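Local coordinates for protein beta-porphyranase A (Bacteroides plebeius, PDB 4AW7) that cleaves the sulfated red-algal polysaccharide porphyran at the 1,4 linkages between beta-D-galactopyranose and alpha-L-galactopyranose-6-sulfate, at residues Leu67-Trp72 with Phe140-Asn145; Tyr75-Asn80 with Pro89-Tyr94; Ile98-Tyr103 with Asn185-Val190; Glu129-Ser132 with Leu136-Glu139. One frame throughout, in Å; residues are numbered along the deposited sequence. Where two conformers were deposited one is given.

Contact 1: Leu67-Trp72 with Phe140-Asn145. With GAL (beta-D-galactopyranose), chain B; L6S (6-O-sulfo-alpha-L-galactopyranose), chain C; L6S (6-O-sulfo-alpha-L-galactopyranose), chain D; AAL (3,6-anhydro-alpha-L-galactopyranose), chain E.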
# COMPACT_ATOMS: atom_id res chain seq x y z
N LEU A 67 -4.51 7.53 -12.56
CA LEU A 67 -5.75 7.38 -11.79
C LEU A 67 -5.82 5.98 -11.23
O LEU A 67 -5.14 5.08 -11.71
CB LEU A 67 -6.95 7.62 -12.72
CG LEU A 67 -6.85 8.91 -13.54
CD1 LEU A 67 -8.05 8.89 -14.52
CD2 LEU A 67 -6.80 10.19 -12.70
N GLY A 68 -6.63 5.72 -10.21
CA GLY A 68 -7.44 6.66 -9.49
C GLY A 68 -8.59 5.92 -8.86
O GLY A 68 -8.54 4.72 -8.76
N ARG A 69 -9.60 6.64 -8.39
CA ARG A 69 -10.70 6.02 -7.65
C ARG A 69 -11.93 6.92 -7.75
O ARG A 69 -11.80 8.13 -7.76
CB ARG A 69 -10.30 5.77 -6.17
CG ARG A 69 -11.21 4.85 -5.39
CD ARG A 69 -10.43 4.07 -4.40
NE ARG A 69 -11.17 3.17 -3.50
CZ ARG A 69 -11.50 3.48 -2.24
NH1 ARG A 69 -11.41 4.71 -1.79
NH2 ARG A 69 -11.96 2.50 -1.47
N LYS A 70 -13.10 6.28 -7.83
CA LYS A 70 -14.35 6.98 -7.97
C LYS A 70 -15.44 6.22 -7.24
O LYS A 70 -15.53 5.02 -7.38
CB LYS A 70 -14.72 7.02 -9.47
CG LYS A 70 -16.03 7.57 -9.80
CD LYS A 70 -16.02 9.04 -9.76
CE LYS A 70 -17.13 9.63 -10.65
NZ LYS A 70 -17.07 11.14 -10.51
N PHE A 71 -16.28 6.97 -6.53
CA PHE A 71 -17.47 6.42 -5.88
C PHE A 71 -18.65 6.43 -6.84
O PHE A 71 -19.49 7.33 -6.83
CB PHE A 71 -17.76 7.20 -4.61
CG PHE A 71 -16.84 6.85 -3.48
CD1 PHE A 71 -15.56 7.31 -3.41
CD2 PHE A 71 -17.26 5.95 -2.51
CE1 PHE A 71 -14.74 6.93 -2.37
CE2 PHE A 71 -16.45 5.60 -1.45
CZ PHE A 71 -15.20 6.07 -1.39
N TRP A 72 -18.65 5.48 -7.73
CA TRP A 72 -19.76 5.26 -8.65
C TRP A 72 -19.61 3.91 -9.27
O TRP A 72 -18.49 3.49 -9.54
CB TRP A 72 -19.79 6.32 -9.74
CG TRP A 72 -21.19 6.45 -10.34
CD1 TRP A 72 -21.65 5.95 -11.51
CD2 TRP A 72 -22.31 7.13 -9.73
NE1 TRP A 72 -22.97 6.30 -11.69
CE2 TRP A 72 -23.39 7.01 -10.59
CE3 TRP A 72 -22.47 7.83 -8.53
CZ2 TRP A 72 -24.64 7.58 -10.30
CZ3 TRP A 72 -23.70 8.40 -8.24
CH2 TRP A 72 -24.77 8.25 -9.12
N PHE A 140 -10.39 -1.99 -12.04
CA PHE A 140 -10.64 -2.57 -10.71
C PHE A 140 -12.02 -2.19 -10.24
O PHE A 140 -12.42 -1.04 -10.30
CB PHE A 140 -9.61 -2.07 -9.68
CG PHE A 140 -8.19 -2.28 -10.11
CD1 PHE A 140 -7.61 -3.52 -9.94
CD2 PHE A 140 -7.45 -1.28 -10.72
CE1 PHE A 140 -6.35 -3.77 -10.38
CE2 PHE A 140 -6.17 -1.52 -11.15
CZ PHE A 140 -5.63 -2.77 -11.01
N PHE A 141 -12.73 -3.18 -9.70
CA PHE A 141 -14.00 -2.93 -9.01
C PHE A 141 -13.84 -3.42 -7.58
O PHE A 141 -13.44 -4.55 -7.35
CB PHE A 141 -15.16 -3.65 -9.72
CG PHE A 141 -16.52 -3.38 -9.11
CD1 PHE A 141 -16.87 -2.14 -8.62
CD2 PHE A 141 -17.48 -4.38 -9.09
CE1 PHE A 141 -18.12 -1.90 -8.08
CE2 PHE A 141 -18.76 -4.11 -8.59
CZ PHE A 141 -19.07 -2.89 -8.09
N GLU A 142 -14.17 -2.54 -6.65
CA GLU A 142 -14.00 -2.72 -5.20
C GLU A 142 -15.39 -2.48 -4.60
O GLU A 142 -15.73 -1.35 -4.21
CB GLU A 142 -12.96 -1.74 -4.71
CG GLU A 142 -12.51 -1.90 -3.27
CD GLU A 142 -11.48 -0.85 -2.86
OE1 GLU A 142 -11.62 0.32 -3.27
OE2 GLU A 142 -10.56 -1.23 -2.10
N PRO A 143 -16.26 -3.52 -4.61
CA PRO A 143 -17.70 -3.31 -4.43
C PRO A 143 -18.22 -2.37 -3.34
O PRO A 143 -19.16 -1.66 -3.58
CB PRO A 143 -18.17 -4.75 -4.21
CG PRO A 143 -17.36 -5.54 -5.17
CD PRO A 143 -16.01 -4.84 -5.21
N LEU A 144 -17.68 -2.46 -2.12
CA LEU A 144 -18.12 -1.60 -1.03
C LEU A 144 -16.95 -1.02 -0.26
O LEU A 144 -16.12 -1.77 0.23
CB LEU A 144 -19.02 -2.38 -0.06
CG LEU A 144 -20.29 -3.03 -0.58
CD1 LEU A 144 -20.89 -3.95 0.47
CD2 LEU A 144 -21.33 -1.91 -0.98
N ASN A 145 -16.92 0.28 -0.15
CA ASN A 145 -15.87 0.95 0.61
C ASN A 145 -16.11 0.83 2.10
O ASN A 145 -17.24 1.04 2.57
CB ASN A 145 -15.87 2.42 0.25
CG ASN A 145 -14.75 3.17 0.93
OD1 ASN A 145 -13.57 2.78 0.81
ND2 ASN A 145 -15.09 4.25 1.64
C1 GAL B . -21.98 11.75 -9.75
C2 GAL B . -23.26 12.49 -10.13
C3 GAL B . -24.17 11.53 -10.86
C4 GAL B . -23.42 10.88 -12.03
C5 GAL B . -22.11 10.25 -11.55
C6 GAL B . -21.27 9.64 -12.67
O2 GAL B . -23.87 12.92 -8.94
O3 GAL B . -25.30 12.26 -11.31
O4 GAL B . -23.17 11.87 -13.01
O5 GAL B . -21.31 11.21 -10.86
O6 GAL B . -20.13 9.00 -12.16
O1S L6S C . -26.58 7.18 -15.33
O2S L6S C . -26.60 6.72 -12.93
O3S L6S C . -24.45 6.90 -14.13
C1 L6S C . -26.56 11.63 -11.03
C2 L6S C . -27.69 12.67 -11.23
C3 L6S C . -27.74 13.16 -12.68
C4 L6S C . -27.88 11.93 -13.62
C5 L6S C . -26.71 10.94 -13.37
C6 L6S C . -26.86 9.68 -14.18
O2 L6S C . -27.49 13.82 -10.39
O3 L6S C . -28.84 14.03 -12.88
O4 L6S C . -29.16 11.29 -13.37
O5 L6S C . -26.62 10.53 -11.94
O6 L6S C . -25.76 8.84 -13.90
S1 L6S C . -25.86 7.39 -14.04
O1S L6S D . -11.77 11.82 -3.42
O2S L6S D . -12.11 14.03 -2.40
O3S L6S D . -13.98 12.78 -3.39
C1 L6S D . -14.07 8.25 1.25
C2 L6S D . -15.55 8.53 1.34
C3 L6S D . -15.78 10.05 1.44
C4 L6S D . -15.13 10.74 0.18
C5 L6S D . -13.65 10.34 0.12
C6 L6S D . -13.08 10.70 -1.27
O2 L6S D . -16.16 7.81 2.43
O3 L6S D . -17.17 10.38 1.54
O4 L6S D . -15.84 10.29 -0.98
O5 L6S D . -13.42 8.93 0.20
O6 L6S D . -12.93 12.11 -1.34
S1 L6S D . -12.65 12.72 -2.72
C1 AAL E . -18.68 12.37 -5.84
C2 AAL E . -18.02 12.49 -7.19
C3 AAL E . -18.98 13.16 -8.14
C4 AAL E . -20.21 12.28 -8.23
C5 AAL E . -20.83 12.61 -6.89
C6 AAL E . -20.67 14.12 -6.79
O2 AAL E . -17.62 11.22 -7.68
O3 AAL E . -19.47 14.37 -7.55
O4 AAL E . -21.08 12.74 -9.28
O5 AAL E . -20.06 11.98 -5.85
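F71 turns the CE2-CZ edge of its ring to the side-chain amide of N145: ND2 of N145 lies 3.5 Å from CZ of F71, near the ring plane, with amide and ring 88° apart. The sulfated sugar of chain D places O4 over one face of the same ring. R69 supplies the polar half. Its NE and NH2 grip a single oxygen of E142 side-on, NE to OE1 at 2.9 Å and NH2 to OE1 at 2.8 Å, a salt bridge in the guanidinium plane. NH2 also gives a hydrogen bond to OD1 of N145 (2.8 Å), meeting it from above the carbonyl plane. This bond probably sets which way the amide faces, turning ND2 to O2 of a further bound galactose. Arginine suits this buried place because NH1 still reaches H47 and E272, the probable nucleophile, while OE2 of E142 is held by S227 and S271. K70, between R69 and F71, and W72, just past the strand, line the substrate cleft. NZ of K70 donates to O2 of the anhydrogalactose (2.9 Å), and W72 lies flat beneath the galactose, whose C5 sits over the ring centre. NE1 of W72 donates to sulfate O3S of the chain C sugar at 2.9 Å. Replacing W72 by an alanine would probably leave the galactose without its flat platform and the sulfate without this N-H donor. N145 directly precedes E146, the probable proton donor. In the parallel beta/alpha barrel, strand 104-106 runs between strands 66-71 and 136-142, and strand 189-195 flanks E142 and N145.

Contact 2: Tyr75-Asn80 with Pro89-Tyr94. With L6S (6-O-sulfo-alpha-L-galactopyranose), chain C.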
# COMPACT_ATOMS: atom_id res chain seq x y z
N TYR A 75 -24.27 -0.02 -8.56
CA TYR A 75 -25.32 0.11 -7.54
C TYR A 75 -25.79 1.55 -7.42
O TYR A 75 -27.00 1.80 -7.29
CB TYR A 75 -24.87 -0.56 -6.21
CG TYR A 75 -24.49 -1.96 -6.48
CD1 TYR A 75 -25.47 -2.92 -6.74
CD2 TYR A 75 -23.17 -2.36 -6.59
CE1 TYR A 75 -25.14 -4.20 -7.12
CE2 TYR A 75 -22.83 -3.64 -6.95
CZ TYR A 75 -23.83 -4.57 -7.25
OH TYR A 75 -23.43 -5.87 -7.62
N SER A 76 -24.87 2.50 -7.56
CA SER A 76 -25.23 3.91 -7.63
C SER A 76 -25.97 4.16 -8.98
O SER A 76 -27.02 4.81 -9.01
CB SER A 76 -24.01 4.83 -7.33
OG SER A 76 -22.83 4.36 -7.93
N TYR A 77 -25.49 3.56 -10.07
CA TYR A 77 -26.19 3.69 -11.36
C TYR A 77 -27.62 3.13 -11.28
O TYR A 77 -28.58 3.76 -11.70
CB TYR A 77 -25.39 2.95 -12.43
CG TYR A 77 -26.07 2.91 -13.79
CD1 TYR A 77 -27.01 1.91 -14.08
CD2 TYR A 77 -25.78 3.83 -14.80
CE1 TYR A 77 -27.65 1.84 -15.30
CE2 TYR A 77 -26.43 3.78 -16.04
CZ TYR A 77 -27.36 2.77 -16.28
OH TYR A 77 -28.00 2.66 -17.50
N ALA A 78 -27.76 1.93 -10.72
CA ALA A 78 -29.07 1.27 -10.65
C ALA A 78 -30.02 2.03 -9.76
O ALA A 78 -31.19 2.21 -10.13
CB ALA A 78 -28.97 -0.19 -10.21
N TYR A 79 -29.57 2.45 -8.59
CA TYR A 79 -30.46 3.17 -7.66
C TYR A 79 -30.95 4.46 -8.29
O TYR A 79 -32.10 4.85 -8.13
CB TYR A 79 -29.79 3.39 -6.29
CG TYR A 79 -30.76 4.01 -5.32
CD1 TYR A 79 -31.58 3.20 -4.51
CD2 TYR A 79 -30.86 5.38 -5.20
CE1 TYR A 79 -32.51 3.80 -3.63
CE2 TYR A 79 -31.77 5.95 -4.33
CZ TYR A 79 -32.58 5.17 -3.56
OH TYR A 79 -33.49 5.78 -2.72
N ASN A 80 -30.08 5.10 -9.07
CA ASN A 80 -30.45 6.34 -9.78
C ASN A 80 -31.62 6.12 -10.75
O ASN A 80 -32.41 7.05 -10.96
CB ASN A 80 -29.20 6.90 -10.48
CG ASN A 80 -29.48 8.14 -11.30
OD1 ASN A 80 -29.64 8.03 -12.51
ND2 ASN A 80 -29.48 9.29 -10.67
N PRO A 89 -32.38 -2.05 -13.16
CA PRO A 89 -33.04 -1.70 -14.43
C PRO A 89 -32.55 -2.64 -15.52
O PRO A 89 -31.74 -3.51 -15.26
CB PRO A 89 -32.59 -0.28 -14.66
CG PRO A 89 -31.13 -0.33 -14.16
CD PRO A 89 -31.22 -1.17 -12.89
N GLN A 90 -33.08 -2.52 -16.74
CA GLN A 90 -32.48 -3.24 -17.86
C GLN A 90 -31.38 -2.37 -18.47
O GLN A 90 -31.53 -1.16 -18.62
CB GLN A 90 -33.51 -3.64 -18.94
CG GLN A 90 -34.88 -4.13 -18.42
CD GLN A 90 -34.91 -5.61 -18.07
OE1 GLN A 90 -34.98 -6.47 -18.96
NE2 GLN A 90 -34.88 -5.91 -16.77
N MET A 91 -30.27 -3.00 -18.79
CA MET A 91 -29.15 -2.32 -19.39
C MET A 91 -29.37 -2.33 -20.91
O MET A 91 -29.72 -3.38 -21.47
CB MET A 91 -27.88 -3.08 -18.97
CG MET A 91 -26.62 -2.32 -19.03
SD MET A 91 -26.61 -0.83 -18.08
CE MET A 91 -25.12 -0.10 -18.76
N LYS A 92 -29.22 -1.16 -21.55
CA LYS A 92 -29.22 -1.08 -23.03
C LYS A 92 -28.22 -2.12 -23.57
O LYS A 92 -27.04 -2.11 -23.21
CB LYS A 92 -28.86 0.35 -23.48
CG LYS A 92 -28.90 0.62 -25.03
CD LYS A 92 -28.58 2.10 -25.34
CE LYS A 92 -28.18 2.36 -26.82
NZ LYS A 92 -28.99 1.63 -27.83
N PRO A 93 -28.68 -3.08 -24.38
CA PRO A 93 -27.73 -4.10 -24.81
C PRO A 93 -26.57 -3.50 -25.61
O PRO A 93 -26.77 -2.59 -26.44
CB PRO A 93 -28.57 -5.03 -25.68
CG PRO A 93 -29.94 -4.86 -25.13
CD PRO A 93 -30.04 -3.40 -24.85
N TYR A 94 -25.37 -4.02 -25.34
CA TYR A 94 -24.14 -3.60 -26.04
C TYR A 94 -23.24 -4.82 -26.17
O TYR A 94 -22.86 -5.41 -25.17
CB TYR A 94 -23.44 -2.44 -25.30
CG TYR A 94 -22.09 -2.11 -25.88
CD1 TYR A 94 -21.99 -1.39 -27.08
CD2 TYR A 94 -20.91 -2.54 -25.28
CE1 TYR A 94 -20.74 -1.10 -27.63
CE2 TYR A 94 -19.65 -2.25 -25.83
CZ TYR A 94 -19.58 -1.52 -27.01
OH TYR A 94 -18.37 -1.22 -27.61
O1S L6S C . -26.58 7.18 -15.33
O2S L6S C . -26.60 6.72 -12.93
O3S L6S C . -24.45 6.90 -14.13
C1 L6S C . -26.56 11.63 -11.03
C2 L6S C . -27.69 12.67 -11.23
C3 L6S C . -27.74 13.16 -12.68
C4 L6S C . -27.88 11.93 -13.62
C5 L6S C . -26.71 10.94 -13.37
C6 L6S C . -26.86 9.68 -14.18
O2 L6S C . -27.49 13.82 -10.39
O3 L6S C . -28.84 14.03 -12.88
O4 L6S C . -29.16 11.29 -13.37
O5 L6S C . -26.62 10.53 -11.94
O6 L6S C . -25.76 8.84 -13.90
S1 L6S C . -25.86 7.39 -14.04
O HOH W 1 -30.52 1.15 -17.43
O HOH W 2 -28.33 1.30 -20.22
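Helix 74-82, which borders the glycan pocket, is met by the loop at 89-94 through a Met-aromatic contact between Y77 and M91. The sulfur of M91 lies 4.8 Å from the centroid of the Y77 ring, 46° off its normal, an oblique approach in which SD is 3.8 Å from the OH of Y77. A bend at chi2 (57°) folds the methionine chain back to this position, and the flexible, polarisable thioether suits a tilted ring. Beside it on the helix, CD of P89 rests 3.6 Å from CB of A78, where the small methyl lets the proline ring come close to the helix. The tyrosine hydroxyl is tied to the loop backbone by two waters. One stands 2.9 Å from OH of Y77 and donates to O of Q90; the other, 3.1 Å from OH of Y77, accepts from N of K92. The CD2 edge of the ring turns to the sugar of chain C, sulfate O3S lying 3.4 Å from CD2 of Y77, while the amide of N80 makes only weak hydrogen bonds with O4 of that sugar. K81 forms a cation-pi contact with Y77 and also bonds the sugar, and Y130 of helix 120-132 packs against the ring. Y77 thus joins two chemistries: its hydroxyl end reaches the loop through sulfur and water, whereas its C-H edge, weakly positive, probably favours the sulfate charge.

Contact 3: Ile98-Tyr103 with Asn185-Val190. With K (potassium ion), chain G.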
# COMPACT_ATOMS: atom_id res chain seq x y z
N ILE A 98 -15.06 -3.91 -25.43
CA ILE A 98 -14.94 -3.31 -24.10
C ILE A 98 -13.50 -2.87 -23.91
O ILE A 98 -12.57 -3.67 -23.92
CB ILE A 98 -15.37 -4.27 -22.99
CG1 ILE A 98 -16.80 -4.74 -23.21
CG2 ILE A 98 -15.23 -3.57 -21.63
CD1 ILE A 98 -17.34 -5.66 -22.15
N SER A 99 -13.35 -1.58 -23.68
CA SER A 99 -12.06 -1.03 -23.29
C SER A 99 -12.01 -0.86 -21.78
O SER A 99 -13.05 -0.77 -21.12
CB SER A 99 -11.86 0.33 -23.92
OG SER A 99 -11.65 0.25 -25.32
N VAL A 100 -10.79 -0.81 -21.26
CA VAL A 100 -10.54 -0.76 -19.83
C VAL A 100 -9.83 0.53 -19.45
O VAL A 100 -8.75 0.83 -20.00
CB VAL A 100 -9.68 -1.95 -19.38
CG1 VAL A 100 -9.40 -1.85 -17.90
CG2 VAL A 100 -10.35 -3.27 -19.70
N LYS A 101 -10.41 1.32 -18.55
CA LYS A 101 -9.78 2.52 -18.03
C LYS A 101 -9.19 2.19 -16.67
O LYS A 101 -9.86 1.62 -15.79
CB LYS A 101 -10.75 3.67 -17.89
CG LYS A 101 -10.09 5.01 -17.57
CD LYS A 101 -11.12 6.14 -17.45
CE LYS A 101 -10.54 7.44 -17.01
NZ LYS A 101 -10.09 8.19 -18.17
N ARG A 102 -7.94 2.56 -16.45
CA ARG A 102 -7.27 2.27 -15.20
C ARG A 102 -7.74 3.21 -14.11
O ARG A 102 -7.36 4.36 -14.04
CB ARG A 102 -5.76 2.33 -15.34
CG ARG A 102 -5.04 2.01 -14.03
CD ARG A 102 -3.54 1.81 -14.27
NE ARG A 102 -2.80 1.54 -13.07
CZ ARG A 102 -2.57 0.34 -12.58
NH1 ARG A 102 -3.13 -0.74 -13.07
NH2 ARG A 102 -1.80 0.24 -11.51
N TYR A 103 -8.58 2.67 -13.22
CA TYR A 103 -9.00 3.31 -11.97
C TYR A 103 -9.74 2.23 -11.17
O TYR A 103 -10.04 1.15 -11.70
CB TYR A 103 -9.89 4.53 -12.19
CG TYR A 103 -11.31 4.30 -12.66
CD1 TYR A 103 -11.59 4.04 -13.99
CD2 TYR A 103 -12.38 4.35 -11.77
CE1 TYR A 103 -12.90 3.86 -14.41
CE2 TYR A 103 -13.67 4.16 -12.18
CZ TYR A 103 -13.93 3.92 -13.50
OH TYR A 103 -15.22 3.70 -13.94
N ASN A 185 -14.10 -11.30 -17.91
CA ASN A 185 -13.09 -12.12 -17.26
C ASN A 185 -11.73 -11.83 -17.89
O ASN A 185 -11.58 -11.88 -19.12
CB ASN A 185 -13.45 -13.61 -17.38
CG ASN A 185 -12.59 -14.53 -16.50
OD1 ASN A 185 -12.20 -15.63 -16.93
ND2 ASN A 185 -12.30 -14.11 -15.29
N GLY A 186 -10.76 -11.50 -17.05
CA GLY A 186 -9.43 -11.11 -17.52
C GLY A 186 -9.24 -9.61 -17.72
O GLY A 186 -8.08 -9.16 -17.77
N LYS A 187 -10.32 -8.86 -17.92
CA LYS A 187 -10.30 -7.41 -18.12
C LYS A 187 -10.52 -6.61 -16.85
O LYS A 187 -9.83 -5.63 -16.59
CB LYS A 187 -11.36 -6.97 -19.15
CG LYS A 187 -10.92 -7.26 -20.52
CD LYS A 187 -11.82 -6.66 -21.52
CE LYS A 187 -11.17 -6.91 -22.87
NZ LYS A 187 -12.04 -6.42 -23.88
N MET A 188 -11.47 -7.04 -16.04
CA MET A 188 -11.76 -6.39 -14.76
C MET A 188 -11.26 -7.24 -13.65
O MET A 188 -11.48 -8.44 -13.64
CB MET A 188 -13.26 -6.24 -14.55
CG MET A 188 -13.89 -5.35 -15.55
SD MET A 188 -15.62 -5.02 -15.18
CE MET A 188 -15.42 -4.33 -13.53
N LYS A 189 -10.64 -6.62 -12.68
CA LYS A 189 -10.18 -7.29 -11.47
C LYS A 189 -11.06 -6.86 -10.31
O LYS A 189 -11.32 -5.69 -10.14
CB LYS A 189 -8.75 -6.93 -11.16
CG LYS A 189 -7.76 -7.27 -12.23
CD LYS A 189 -7.61 -8.70 -12.54
CE LYS A 189 -6.94 -8.88 -13.94
NZ LYS A 189 -5.79 -7.98 -14.11
N VAL A 190 -11.51 -7.85 -9.53
CA VAL A 190 -12.36 -7.59 -8.39
C VAL A 190 -11.52 -7.67 -7.11
O VAL A 190 -10.80 -8.63 -6.93
CB VAL A 190 -13.59 -8.54 -8.36
CG1 VAL A 190 -14.48 -8.16 -7.20
CG2 VAL A 190 -14.35 -8.49 -9.68
K K G . -15.59 3.46 -16.82
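NZ of K187 donates to the backbone O of I98 at 2.8 Å, approaching in the carbonyl plane on a lone pair with a C=O...N angle of 142°. The lysine chain is extended beyond CG, which carries the ammonium along the segment 98-103 and lays its methylenes beside V100: CG2 of V100 is 3.9 Å from CB of K187, and the two side chains cross at a slant. A beta-branched valine fits this strand and offers its CG2 methyl to the methylenes. Were K187 an alanine, I98 O would probably lose its ammonium donor and V100 the methylenes beside it. Behind K187, G186 has a positive phi (92°) at which a side chain would be jammed against the preceding carbonyl, so glycine suits the turn. S99, next to I98, pairs with V137, and K101 with V137 and E139, which probably holds the I98 carbonyl in place; strand 136-142 lies between 99-101 and 189-195. At the corner of the chain, Y103 turns its OH to the potassium ion at 2.9 Å, the metal lying in the ring plane. An ammonium bound to a carbonyl dipole, with no carboxylate across the contact, probably shares its charge with solvent at this partly buried margin.

Contact 4: Glu129-Ser132 with Leu136-Glu139. With K (potassium ion), chain G.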
# COMPACT_ATOMS: atom_id res chain seq x y z
N GLU A 129 -23.97 -7.69 -15.69
CA GLU A 129 -24.77 -7.16 -16.77
C GLU A 129 -24.43 -5.68 -17.07
O GLU A 129 -24.31 -5.28 -18.24
CB GLU A 129 -26.24 -7.38 -16.38
CG GLU A 129 -27.28 -6.82 -17.32
CD GLU A 129 -27.43 -7.56 -18.65
OE1 GLU A 129 -26.76 -8.58 -18.87
OE2 GLU A 129 -28.27 -7.09 -19.44
N TYR A 130 -24.25 -4.87 -16.03
CA TYR A 130 -23.92 -3.48 -16.16
C TYR A 130 -22.57 -3.34 -16.89
O TYR A 130 -22.48 -2.64 -17.90
CB TYR A 130 -23.80 -2.84 -14.76
CG TYR A 130 -23.34 -1.40 -14.78
CD1 TYR A 130 -24.20 -0.39 -15.18
CD2 TYR A 130 -22.04 -1.05 -14.40
CE1 TYR A 130 -23.78 0.93 -15.19
CE2 TYR A 130 -21.64 0.26 -14.41
CZ TYR A 130 -22.50 1.24 -14.81
OH TYR A 130 -22.12 2.56 -14.84
N TYR A 131 -21.53 -4.02 -16.42
CA TYR A 131 -20.21 -3.85 -17.02
C TYR A 131 -20.09 -4.51 -18.40
O TYR A 131 -19.42 -3.97 -19.28
CB TYR A 131 -19.12 -4.30 -16.05
CG TYR A 131 -18.89 -3.33 -14.89
CD1 TYR A 131 -18.61 -2.00 -15.12
CD2 TYR A 131 -18.93 -3.76 -13.57
CE1 TYR A 131 -18.37 -1.12 -14.09
CE2 TYR A 131 -18.68 -2.89 -12.52
CZ TYR A 131 -18.42 -1.58 -12.77
OH TYR A 131 -18.17 -0.70 -11.72
N SER A 132 -20.70 -5.67 -18.60
CA SER A 132 -20.55 -6.36 -19.90
C SER A 132 -21.30 -5.64 -21.01
O SER A 132 -21.00 -5.90 -22.19
CB SER A 132 -20.94 -7.83 -19.79
OG SER A 132 -22.31 -7.95 -19.60
N LEU A 136 -16.76 0.96 -21.79
CA LEU A 136 -15.57 1.28 -21.02
C LEU A 136 -15.86 0.82 -19.58
O LEU A 136 -16.90 1.23 -19.02
CB LEU A 136 -15.33 2.80 -21.04
CG LEU A 136 -13.98 3.28 -20.48
CD1 LEU A 136 -12.78 2.78 -21.27
CD2 LEU A 136 -14.02 4.78 -20.36
N VAL A 137 -14.95 0.03 -19.03
CA VAL A 137 -15.07 -0.45 -17.67
C VAL A 137 -13.84 -0.09 -16.85
O VAL A 137 -12.75 0.07 -17.39
CB VAL A 137 -15.27 -1.98 -17.66
CG1 VAL A 137 -16.57 -2.35 -18.43
CG2 VAL A 137 -14.08 -2.74 -18.19
N PRO A 138 -13.97 0.02 -15.52
CA PRO A 138 -12.76 0.19 -14.70
C PRO A 138 -11.92 -1.05 -14.66
O PRO A 138 -12.42 -2.18 -14.68
CB PRO A 138 -13.34 0.45 -13.30
CG PRO A 138 -14.66 -0.30 -13.31
CD PRO A 138 -15.19 -0.07 -14.73
N GLU A 139 -10.60 -0.86 -14.56
CA GLU A 139 -9.74 -2.00 -14.39
C GLU A 139 -10.02 -2.73 -13.09
O GLU A 139 -9.79 -3.95 -13.01
CB GLU A 139 -8.26 -1.58 -14.47
CG GLU A 139 -7.28 -2.73 -14.39
CD GLU A 139 -5.82 -2.34 -14.61
OE1 GLU A 139 -5.52 -1.13 -14.76
OE2 GLU A 139 -4.99 -3.26 -14.60
K K G . -15.59 3.46 -16.82
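Chi1 of -74° sets CG of Y131 anti to its carbonyl carbon, and chi1 of -60° does the same for CG1 of V137, so that phenol ring and methyl meet between helix and strand. They join two elements of a beta-alpha-beta crossover, strand 104-106, helix 120-132 and strand 136-142, one unit of the parallel beta/alpha barrel of the catalytic domain. CG1 of V137 fits against the helix end, 3.4 Å from the backbone O of Y131 and 3.9 Å from its ring atom CD1. P138 continues the surface: its CD comes to 3.4 Å from CE1 of Y131, and its CG lies 3.9 Å from the OH of Y131, the two side chains crossing at about a right angle. The ring is slanted to both partners. One of its faces carries CD2 of the neighbouring Y130, offset toward the rim, and F141 meets it edge-to-face. A large flat residue suits this buried seam, since it spans from the helix across two strand residues and still reaches A105 of the preceding strand. Proline is tolerated in the strand because pairing with 99-101 runs through its neighbours, V137 and E139, while its rigid ring offers a compact apolar surface. At the helix end, the carbonyls of E129, Y130 and S132 are taken up by N133, S134 and R183. Beyond the seam, the potassium ion, also bound by Y103, lies off to the side of the L136 carbonyl, a long 3.4 Å from O of L136.

Overall arrangement
Contacts 1 and 4 are buried, whereas contacts 2 and 3 are only partly so. Contacts 1, 3 and 4 share the parallel sheet: strand 136-142 serves both 1 and 4, and contact 3 joins the beginnings of its flanking strands 99-101 and 189-195, its centre about 7 Å from that of contact 4; both reach the potassium ion. Contact 2 lies on the outer side, about 17 Å between centres from contact 1, yet the two meet at the same sulfated sugar, and Y130 ties contact 2 to contact 4. Chemistry follows place: charged networks near the catalytic centre, sulfur and water at the loop, a single lysine bond at the margin, and apolar packing under the helix.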